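Local atomic coordinates of N2152 (Neocallimastix frontalis, PDB entry 5U22), a protein that probably hydrolyses glycosidic bonds in rare arabinosyl substrates, acting as a polyspecific family 39 glycoside hydrolase with a TIM barrel and a beta sandwich. Residues 145-148 with 149-152; 258-261 with 262-266; 334-338 with 339-343. All blocks are in the same frame, centred on the assembly; numbering follows the deposited sequence.

Contact 1: 145-148 with 149-152; sequences WNEP and DVTW
W145 turns one face of its indole toward W152, whose edge enters over that face. The six-membered rings meet T-shaped, centroids 5.2 Å apart and planes at 75°, with W152 CE3 3.6 Å from W145 CZ2. With CG anti to the backbone N (chi1 -159°), W145 also brings NE1 to T151 OG1 at 3.0 Å, a bent bond tilted from the indole plane. With an alanine here, W152 would probably lose the face against which its edge rests, and T151 OG1 an N-H donor. N146 O lies 3.0 Å from T151 OG1 and E147 O 2.9 Å; one hydroxyl proton has both carbonyls within reach. E147, at the N-cap position, accepts from V150 N and T151 N through its O, while its OE2 bonds H213 and its OE1 a bound bis-tris-type buffer molecule. P148 O takes W152 N at 3.0 Å, and P148 CB rests near W152 CB. The Asn-Glu-Pro sequence after strand 139-143 matches the clan GH-A motif, consistent with E147 being the general acid/base. Chemically, T151 OG1 accepts the indole N-H and can pass its one proton to either N146 O or E147 O, linking the W145 indole to the backbone that carries E147.

Contact 2: 258-261 with 262-266; sequences PGSS and ARFIG
R263 folds back along its helix and grips S260 side-on, one turn earlier, with two nitrogens on two different atoms. R263 NE reaches S260 O at 3.1 Å in a nearly straight bond (170°), lying in the carbonyl plane on a lone pair and close to the guanidinium plane. R263 NH2 meets S260 OG at 2.9 Å, more bent and tilted 19° from that plane. Two torsions make this possible: R263 bends at chi3 (-58°), which swings the guanidinium back toward the N-terminal end, and S260 holds OG anti to its backbone N, on the side of R263. S260 O also accepts R263 N, at 3.1 Å, from well above the carbonyl plane, so its two donors arrive from distinct directions.

F264 presents its ring edge to the same serine, CE2 3.8 Å from S260 OG, with CD2 3.6 Å from S260 O. I265 lays CG1 3.5 Å from S261 O, the carbonyl that its own backbone N binds at 3.0 Å. S261 OG bonds the backbone O of Q257, the residue just before the helix. A262 N bonds P258 O, continuing the regular i to i+4 pattern, and makes a weak hydrogen bond to G259 O.

The segment forms the start of helix 258-270, in the beta-alpha-beta unit between strands 242-247 and 275-278. R263 is fixed further by a salt bridge from NH2 to D249 and a bond from NH1 to the backbone O of K327, while F264 meets the ring of Y247. P258, S261, A262 and I265 pack on helix 301-310, and R263 and I265 also touch strand 330-336, which places this helix between the barrel and the beta sandwich.

Contact 3: 334-338 with 339-343; sequences SVDAS and AQYVS
S334 and S343 form an antiparallel hydrogen-bonded pair, with S334 N to S343 O at 2.8 Å and a return bond from S343 N to S334 O. D336 and Y341 make the next such pair: D336 N donates to Y341 O at 3.0 Å, and Y341 N to D336 O. Between them V335 and V342 are a non-hydrogen-bonded pair, where V342 CA makes a C-H...O contact with S334 O. The short strand axes run antiparallel at 169°.

Q340 N adds a weak hydrogen bond to D336 O, 2.8 Å long but strongly bent. Q340 and Y341 thus both face D336, a G1 beta bulge, and Q340 takes the left-handed backbone conformation expected at its first position.

Side chain to backbone bonds close the turn. D336 OD1 accepts S338 N, an Asx turn, nearly along its C-O axis, and also A339 N at 2.9 Å, from above the carboxylate plane. D336 CG lies anti to the backbone N (chi1 -174°), which carries OD1 over the loop, while OD2 bonds T313. One water donates to both A337 O and Q340 OE1.

Apolar contact is light. V335 and V342 lie side by side, CG2 to CG2 4.0 Å, on one face of the sheet. On the face shared by S334, D336, Y341 and S343, the Y341 ring passes D336 CB with CE1 3.8 Å away, stacks on Y419 and sends its OH to T313.

Chemically, D336 gathers the amides of the loop and bulge, two on its carboxylate and two, one of them weakly, on its backbone O; the bond from OD2 to T313, with OD1 doubly engaged, probably limits rotation of the carboxylate.

Along the chain the three contacts occur in series, and none nests within or crosses another. Contact 1 comes first, where the loop after strand 139-143 turns into the short helix 148-151 at the mouth of the barrel. Contact 2 follows some 26 Å away between centres, opening helix 258-270 after strand 242-247 and before strand 275-278. Contact 3 closes the hairpin of strands 330-336 and 341-347 in the mixed sheet, its centre about 21 Å from that of contact 2 and 42 Å from that of contact 1, across the chain's centre. Helix 258-270 touches strand 330-336, so contact 2 bridges the barrel and the sandwich that contacts 1 and 3 occupy separately.

Contact 1: 145-148 with 149-152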
ATOM      1  N   TRP A 145       7.936  -1.711  16.200  1.00 13.15           N
ATOM      2  CA  TRP A 145       9.112  -2.434  15.731  1.00 13.19           C
ATOM      3  C   TRP A 145       8.996  -2.659  14.228  1.00 14.99           C
ATOM      4  O   TRP A 145       8.106  -2.116  13.567  1.00 19.85           O
ATOM      5  CB  TRP A 145       9.269  -3.751  16.499  1.00 11.73           C
ATOM      6  CG  TRP A 145      10.671  -4.310  16.452  1.00 14.25           C
ATOM      7  CD1 TRP A 145      11.082  -5.459  15.826  1.00 18.78           C
ATOM      8  CD2 TRP A 145      11.837  -3.739  17.048  1.00 13.57           C
ATOM      9  NE1 TRP A 145      12.438  -5.638  16.000  1.00 15.36           N
ATOM     10  CE2 TRP A 145      12.922  -4.602  16.761  1.00 17.57           C
ATOM     11  CE3 TRP A 145      12.074  -2.590  17.811  1.00 14.37           C
ATOM     12  CZ2 TRP A 145      14.221  -4.339  17.195  1.00 15.07           C
ATOM     13  CZ3 TRP A 145      13.371  -2.335  18.257  1.00 14.42           C
ATOM     14  CH2 TRP A 145      14.428  -3.211  17.946  1.00 16.58           C
ATOM     15  N   ASN A 146       9.907  -3.467  13.684  1.00 16.81           N
ATOM     16  CA  ASN A 146       9.929  -3.759  12.251  1.00 15.32           C
ATOM     17  C   ASN A 146      10.519  -5.145  12.080  1.00 15.35           C
ATOM     18  O   ASN A 146      11.670  -5.372  12.468  1.00 19.55           O
ATOM     19  CB  ASN A 146      10.762  -2.728  11.480  1.00 14.98           C
ATOM     20  CG  ASN A 146      10.802  -2.996   9.973  1.00 16.21           C
ATOM     21  OD1 ASN A 146       9.805  -3.387   9.369  1.00 15.12           O
ATOM     22  ND2 ASN A 146      11.964  -2.764   9.363  1.00 13.82           N
ATOM     23  N   GLU A 147       9.732  -6.055  11.513  1.00 15.86           N
ATOM     24  CA  GLU A 147      10.173  -7.410  11.198  1.00 13.41           C
ATOM     25  C   GLU A 147      10.859  -8.095  12.388  1.00 12.29           C
ATOM     26  O   GLU A 147      12.021  -8.508  12.285  1.00 16.33           O
ATOM     27  CB  GLU A 147      11.073  -7.410   9.973  1.00 14.71           C
ATOM     28  CG  GLU A 147      10.360  -6.770   8.775  1.00 14.37           C
ATOM     29  CD  GLU A 147      10.978  -7.095   7.430  1.00 18.35           C
ATOM     30  OE1 GLU A 147      12.194  -7.404   7.369  1.00 20.60           O
ATOM     31  OE2 GLU A 147      10.229  -7.038   6.421  1.00 17.12           O
ATOM     32  N   PRO A 148      10.156  -8.254  13.505  1.00 17.19           N
ATOM     33  CA  PRO A 148      10.761  -8.962  14.639  1.00 16.73           C
ATOM     34  C   PRO A 148      11.135 -10.388  14.295  1.00 19.68           C
ATOM     35  O   PRO A 148      12.073 -10.935  14.896  1.00 17.08           O
ATOM     36  CB  PRO A 148       9.661  -8.901  15.704  1.00 15.04           C
ATOM     37  CG  PRO A 148       8.372  -8.818  14.891  1.00 16.15           C
ATOM     38  CD  PRO A 148       8.738  -7.926  13.744  1.00 15.71           C
ATOM     39  N   ASP A 149      10.434 -10.998  13.326  1.00 17.99           N
ATOM     40  CA  ASP A 149      10.751 -12.348  12.880  1.00 19.27           C
ATOM     41  C   ASP A 149      12.073 -12.410  12.133  1.00 22.14           C
ATOM     42  O   ASP A 149      12.564 -13.512  11.863  1.00 20.08           O
ATOM     43  CB  ASP A 149       9.602 -12.936  12.023  1.00 12.43           C
ATOM     44  CG  ASP A 149       9.008 -11.945  11.013  1.00 17.64           C
ATOM     45  OD1 ASP A 149       9.367 -10.753  11.016  1.00 18.29           O
ATOM     46  OD2 ASP A 149       8.146 -12.388  10.212  1.00 19.82           O
ATOM     47  N   VAL A 150      12.663 -11.257  11.825  1.00 15.23           N
ATOM     48  CA  VAL A 150      13.983 -11.171  11.228  1.00 16.42           C
ATOM     49  C   VAL A 150      14.992 -10.552  12.189  1.00 17.06           C
ATOM     50  O   VAL A 150      16.148 -10.979  12.236  1.00 19.39           O
ATOM     51  CB  VAL A 150      13.927 -10.374   9.905  1.00 16.83           C
ATOM     52  CG1 VAL A 150      15.327 -10.144   9.336  1.00 15.25           C
ATOM     53  CG2 VAL A 150      13.074 -11.092   8.892  1.00 20.86           C
ATOM     54  N   THR A 151      14.566  -9.570  12.995  1.00 16.37           N
ATOM     55  CA  THR A 151      15.513  -8.704  13.691  1.00 16.51           C
ATOM     56  C   THR A 151      15.524  -8.824  15.206  1.00 18.53           C
ATOM     57  O   THR A 151      16.475  -8.340  15.824  1.00 20.07           O
ATOM     58  CB  THR A 151      15.256  -7.231  13.348  1.00 16.49           C
ATOM     59  OG1 THR A 151      13.922  -6.860  13.743  1.00 18.84           O
ATOM     60  CG2 THR A 151      15.446  -7.010  11.873  1.00 16.57           C
ATOM     61  N   TRP A 152      14.516  -9.429  15.833  1.00 15.54           N
ATOM     62  CA  TRP A 152      14.566  -9.555  17.282  1.00 15.43           C
ATOM     63  C   TRP A 152      15.409 -10.762  17.683  1.00 22.43           C
ATOM     64  O   TRP A 152      15.291 -11.840  17.098  1.00 18.84           O
ATOM     65  CB  TRP A 152      13.166  -9.666  17.894  1.00 19.51           C
ATOM     66  CG  TRP A 152      13.302  -9.477  19.377  1.00 17.65           C
ATOM     67  CD1 TRP A 152      13.398 -10.456  20.324  1.00 16.81           C
ATOM     68  CD2 TRP A 152      13.504  -8.236  20.056  1.00 17.73           C
ATOM     69  NE1 TRP A 152      13.595  -9.892  21.565  1.00 19.63           N
ATOM     70  CE2 TRP A 152      13.663  -8.530  21.428  1.00 19.65           C
ATOM     71  CE3 TRP A 152      13.543  -6.896  19.641  1.00 18.14           C
ATOM     72  CZ2 TRP A 152      13.845  -7.539  22.386  1.00 20.24           C
ATOM     73  CZ3 TRP A 152      13.730  -5.911  20.595  1.00 15.18           C
ATOM     74  CH2 TRP A 152      13.887  -6.236  21.950  1.00 18.43           C
TER

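Contact 2: 258-261 with 262-266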
ATOM      1  N   PRO A 258       4.168  -1.333 -12.925  1.00 15.05           N
ATOM      2  CA  PRO A 258       2.699  -1.285 -13.080  1.00 13.09           C
ATOM      3  C   PRO A 258       2.013  -2.646 -13.035  1.00 14.74           C
ATOM      4  O   PRO A 258       1.043  -2.818 -12.290  1.00 15.78           O
ATOM      5  CB  PRO A 258       2.518  -0.598 -14.441  1.00 18.85           C
ATOM      6  CG  PRO A 258       3.801   0.199 -14.646  1.00 19.49           C
ATOM      7  CD  PRO A 258       4.875  -0.664 -14.030  1.00 17.65           C
ATOM      8  N   GLY A 259       2.488  -3.620 -13.812  1.00 15.50           N
ATOM      9  CA  GLY A 259       1.812  -4.909 -13.861  1.00 13.30           C
ATOM     10  C   GLY A 259       1.763  -5.594 -12.509  1.00 14.24           C
ATOM     11  O   GLY A 259       0.698  -6.007 -12.040  1.00 14.24           O
ATOM     12  N   SER A 260       2.914  -5.705 -11.851  1.00 14.14           N
ATOM     13  CA  SER A 260       2.944  -6.323 -10.531  1.00 12.88           C
ATOM     14  C   SER A 260       2.041  -5.573  -9.562  1.00 17.89           C
ATOM     15  O   SER A 260       1.238  -6.183  -8.840  1.00 14.55           O
ATOM     16  CB  SER A 260       4.375  -6.353 -10.006  1.00 16.10           C
ATOM     17  OG  SER A 260       4.370  -6.717  -8.639  1.00 16.44           O
ATOM     18  N   SER A 261       2.146  -4.243  -9.562  1.00 15.95           N
ATOM     19  CA  SER A 261       1.445  -3.417  -8.581  1.00 16.17           C
ATOM     20  C   SER A 261      -0.063  -3.548  -8.710  1.00 18.56           C
ATOM     21  O   SER A 261      -0.782  -3.502  -7.703  1.00 14.55           O
ATOM     22  CB  SER A 261       1.870  -1.956  -8.740  1.00 15.07           C
ATOM     23  OG  SER A 261       3.281  -1.834  -8.629  1.00 17.33           O
ATOM     24  N   ALA A 262      -0.565  -3.705  -9.941  1.00 15.46           N
ATOM     25  CA  ALA A 262      -2.007  -3.833 -10.136  1.00 13.25           C
ATOM     26  C   ALA A 262      -2.601  -4.938  -9.272  1.00 15.44           C
ATOM     27  O   ALA A 262      -3.739  -4.825  -8.810  1.00 15.52           O
ATOM     28  CB  ALA A 262      -2.314  -4.113 -11.605  1.00 16.71           C
ATOM     29  N   ARG A 263      -1.850  -6.015  -9.050  1.00 13.83           N
ATOM     30  CA  ARG A 263      -2.389  -7.145  -8.302  1.00 14.27           C
ATOM     31  C   ARG A 263      -2.484  -6.834  -6.816  1.00 15.66           C
ATOM     32  O   ARG A 263      -3.456  -7.220  -6.159  1.00 15.54           O
ATOM     33  CB  ARG A 263      -1.524  -8.381  -8.529  1.00 15.06           C
ATOM     34  CG  ARG A 263      -1.291  -8.720  -9.990  1.00 16.42           C
ATOM     35  CD  ARG A 263      -0.121  -9.724 -10.130  1.00 16.12           C
ATOM     36  NE  ARG A 263       1.133  -9.232  -9.550  1.00 18.40           N
ATOM     37  CZ  ARG A 263       2.234  -9.964  -9.452  1.00 18.85           C
ATOM     38  NH1 ARG A 263       2.229 -11.218  -9.901  1.00 15.28           N
ATOM     39  NH2 ARG A 263       3.339  -9.446  -8.906  1.00 14.78           N
ATOM     40  N   PHE A 264      -1.476  -6.155  -6.264  1.00 17.10           N
ATOM     41  CA  PHE A 264      -1.547  -5.746  -4.862  1.00 14.61           C
ATOM     42  C   PHE A 264      -2.683  -4.757  -4.651  1.00 15.21           C
ATOM     43  O   PHE A 264      -3.456  -4.858  -3.689  1.00 14.13           O
ATOM     44  CB  PHE A 264      -0.224  -5.115  -4.429  1.00 12.69           C
ATOM     45  CG  PHE A 264       0.921  -6.098  -4.298  1.00 13.70           C
ATOM     46  CD1 PHE A 264       1.085  -6.837  -3.138  1.00 16.62           C
ATOM     47  CD2 PHE A 264       1.832  -6.267  -5.328  1.00 15.87           C
ATOM     48  CE1 PHE A 264       2.131  -7.732  -3.000  1.00 17.00           C
ATOM     49  CE2 PHE A 264       2.893  -7.169  -5.204  1.00 18.81           C
ATOM     50  CZ  PHE A 264       3.042  -7.903  -4.039  1.00 14.34           C
ATOM     51  N   ILE A 265      -2.788  -3.783  -5.548  1.00 15.43           N
ATOM     52  CA  ILE A 265      -3.871  -2.814  -5.465  1.00 18.28           C
ATOM     53  C   ILE A 265      -5.219  -3.523  -5.506  1.00 14.06           C
ATOM     54  O   ILE A 265      -6.084  -3.299  -4.650  1.00 15.89           O
ATOM     55  CB  ILE A 265      -3.736  -1.777  -6.594  1.00 13.43           C
ATOM     56  CG1 ILE A 265      -2.540  -0.856  -6.333  1.00 11.50           C
ATOM     57  CG2 ILE A 265      -5.029  -0.991  -6.755  1.00 14.97           C
ATOM     58  CD1 ILE A 265      -2.108  -0.037  -7.545  1.00 12.85           C
ATOM     59  N   GLY A 266      -5.419  -4.393  -6.495  1.00 16.59           N
ATOM     60  CA  GLY A 266      -6.692  -5.088  -6.596  1.00 13.79           C
ATOM     61  C   GLY A 266      -7.030  -5.883  -5.349  1.00 17.54           C
ATOM     62  O   GLY A 266      -8.156  -5.819  -4.845  1.00 14.48           O
TER

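Contact 3: 334-338 with 339-343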
ATOM      1  N   SER A 334     -13.440   1.468 -10.115  1.00 14.76           N
ATOM      2  CA  SER A 334     -14.221   2.469  -9.403  1.00 14.19           C
ATOM      3  C   SER A 334     -15.369   2.952 -10.283  1.00 15.11           C
ATOM      4  O   SER A 334     -15.282   2.950 -11.516  1.00 15.60           O
ATOM      5  CB  SER A 334     -13.345   3.654  -8.969  1.00 15.81           C
ATOM      6  OG  SER A 334     -12.851   4.344 -10.101  1.00 17.97           O
ATOM      7  N   VAL A 335     -16.465   3.340  -9.637  1.00 13.46           N
ATOM      8  CA  VAL A 335     -17.615   3.930 -10.315  1.00 14.33           C
ATOM      9  C   VAL A 335     -17.956   5.223  -9.602  1.00 13.98           C
ATOM     10  O   VAL A 335     -18.065   5.240  -8.372  1.00 15.81           O
ATOM     11  CB  VAL A 335     -18.839   2.997 -10.323  1.00 13.77           C
ATOM     12  CG1 VAL A 335     -20.023   3.706 -10.986  1.00 16.38           C
ATOM     13  CG2 VAL A 335     -18.530   1.689 -11.016  1.00 17.48           C
ATOM     14  N   ASP A 336     -18.143   6.297 -10.370  1.00 15.46           N
ATOM     15  CA  ASP A 336     -18.461   7.615  -9.825  1.00 17.38           C
ATOM     16  C   ASP A 336     -19.682   8.162 -10.557  1.00 18.73           C
ATOM     17  O   ASP A 336     -19.584   8.538 -11.729  1.00 18.29           O
ATOM     18  CB  ASP A 336     -17.267   8.557  -9.978  1.00 15.56           C
ATOM     19  CG  ASP A 336     -17.479   9.904  -9.297  1.00 21.45           C
ATOM     20  OD1 ASP A 336     -18.627  10.381  -9.196  1.00 19.80           O
ATOM     21  OD2 ASP A 336     -16.474  10.503  -8.866  1.00 20.29           O
ATOM     22  N   ALA A 337     -20.823   8.232  -9.863  1.00 16.05           N
ATOM     23  CA  ALA A 337     -22.051   8.718 -10.488  1.00 18.01           C
ATOM     24  C   ALA A 337     -22.096  10.233 -10.651  1.00 16.94           C
ATOM     25  O   ALA A 337     -22.911  10.726 -11.439  1.00 19.35           O
ATOM     26  CB  ALA A 337     -23.275   8.271  -9.682  1.00 20.22           C
ATOM     27  N   SER A 338     -21.261  10.985  -9.928  1.00 14.00           N
ATOM     28  CA  SER A 338     -21.248  12.432 -10.092  1.00 17.07           C
ATOM     29  C   SER A 338     -20.323  12.863 -11.221  1.00 18.06           C
ATOM     30  O   SER A 338     -20.679  13.740 -12.010  1.00 16.10           O
ATOM     31  CB  SER A 338     -20.847  13.130  -8.791  1.00 17.49           C
ATOM     32  OG  SER A 338     -21.986  13.386  -7.991  1.00 18.54           O
ATOM     33  N   ALA A 339     -19.132  12.271 -11.306  1.00 18.60           N
ATOM     34  CA  ALA A 339     -18.245  12.549 -12.427  1.00 15.66           C
ATOM     35  C   ALA A 339     -18.665  11.782 -13.673  1.00 17.28           C
ATOM     36  O   ALA A 339     -18.222  12.120 -14.782  1.00 15.20           O
ATOM     37  CB  ALA A 339     -16.799  12.201 -12.046  1.00 18.33           C
ATOM     38  N   GLN A 340     -19.513  10.765 -13.496  1.00 15.74           N
ATOM     39  CA  GLN A 340     -20.086   9.954 -14.571  1.00 14.91           C
ATOM     40  C   GLN A 340     -19.007   9.207 -15.359  1.00 18.05           C
ATOM     41  O   GLN A 340     -18.885   9.335 -16.577  1.00 17.16           O
ATOM     42  CB  GLN A 340     -20.979  10.806 -15.478  1.00 15.70           C
ATOM     43  CG  GLN A 340     -22.193  11.343 -14.698  1.00 16.37           C
ATOM     44  CD  GLN A 340     -23.277  11.932 -15.579  1.00 21.63           C
ATOM     45  OE1 GLN A 340     -24.452  11.557 -15.474  1.00 23.46           O
ATOM     46  NE2 GLN A 340     -22.896  12.866 -16.436  1.00 17.92           N
ATOM     47  N   TYR A 341     -18.248   8.377 -14.637  1.00 14.63           N
ATOM     48  CA  TYR A 341     -17.292   7.497 -15.295  1.00 13.16           C
ATOM     49  C   TYR A 341     -17.129   6.213 -14.499  1.00 15.50           C
ATOM     50  O   TYR A 341     -17.493   6.131 -13.322  1.00 16.26           O
ATOM     51  CB  TYR A 341     -15.928   8.175 -15.502  1.00 14.22           C
ATOM     52  CG  TYR A 341     -15.067   8.304 -14.254  1.00 14.11           C
ATOM     53  CD1 TYR A 341     -15.177   9.408 -13.429  1.00 13.24           C
ATOM     54  CD2 TYR A 341     -14.119   7.332 -13.931  1.00 17.50           C
ATOM     55  CE1 TYR A 341     -14.385   9.540 -12.301  1.00 16.97           C
ATOM     56  CE2 TYR A 341     -13.325   7.448 -12.791  1.00 21.91           C
ATOM     57  CZ  TYR A 341     -13.462   8.557 -11.983  1.00 15.08           C
ATOM     58  OH  TYR A 341     -12.673   8.680 -10.851  1.00 17.34           O
ATOM     59  N   VAL A 342     -16.602   5.203 -15.187  1.00 15.83           N
ATOM     60  CA  VAL A 342     -16.096   3.969 -14.600  1.00 14.82           C
ATOM     61  C   VAL A 342     -14.622   3.847 -14.976  1.00 17.38           C
ATOM     62  O   VAL A 342     -14.241   4.118 -16.120  1.00 17.60           O
ATOM     63  CB  VAL A 342     -16.872   2.740 -15.112  1.00 15.09           C
ATOM     64  CG1 VAL A 342     -16.314   1.449 -14.502  1.00 11.71           C
ATOM     65  CG2 VAL A 342     -18.360   2.906 -14.858  1.00 16.73           C
ATOM     66  N   SER A 343     -13.797   3.419 -14.027  1.00 13.32           N
ATOM     67  CA  SER A 343     -12.374   3.226 -14.282  1.00 13.90           C
ATOM     68  C   SER A 343     -11.959   1.844 -13.798  1.00 13.96           C
ATOM     69  O   SER A 343     -12.281   1.458 -12.675  1.00 15.58           O
ATOM     70  CB  SER A 343     -11.533   4.293 -13.583  1.00 15.38           C
ATOM     71  OG  SER A 343     -10.147   4.086 -13.842  1.00 15.04           O
TER
HETATM   72  O   HOH W   1     -25.039  10.065 -12.995  1.00 16.91           O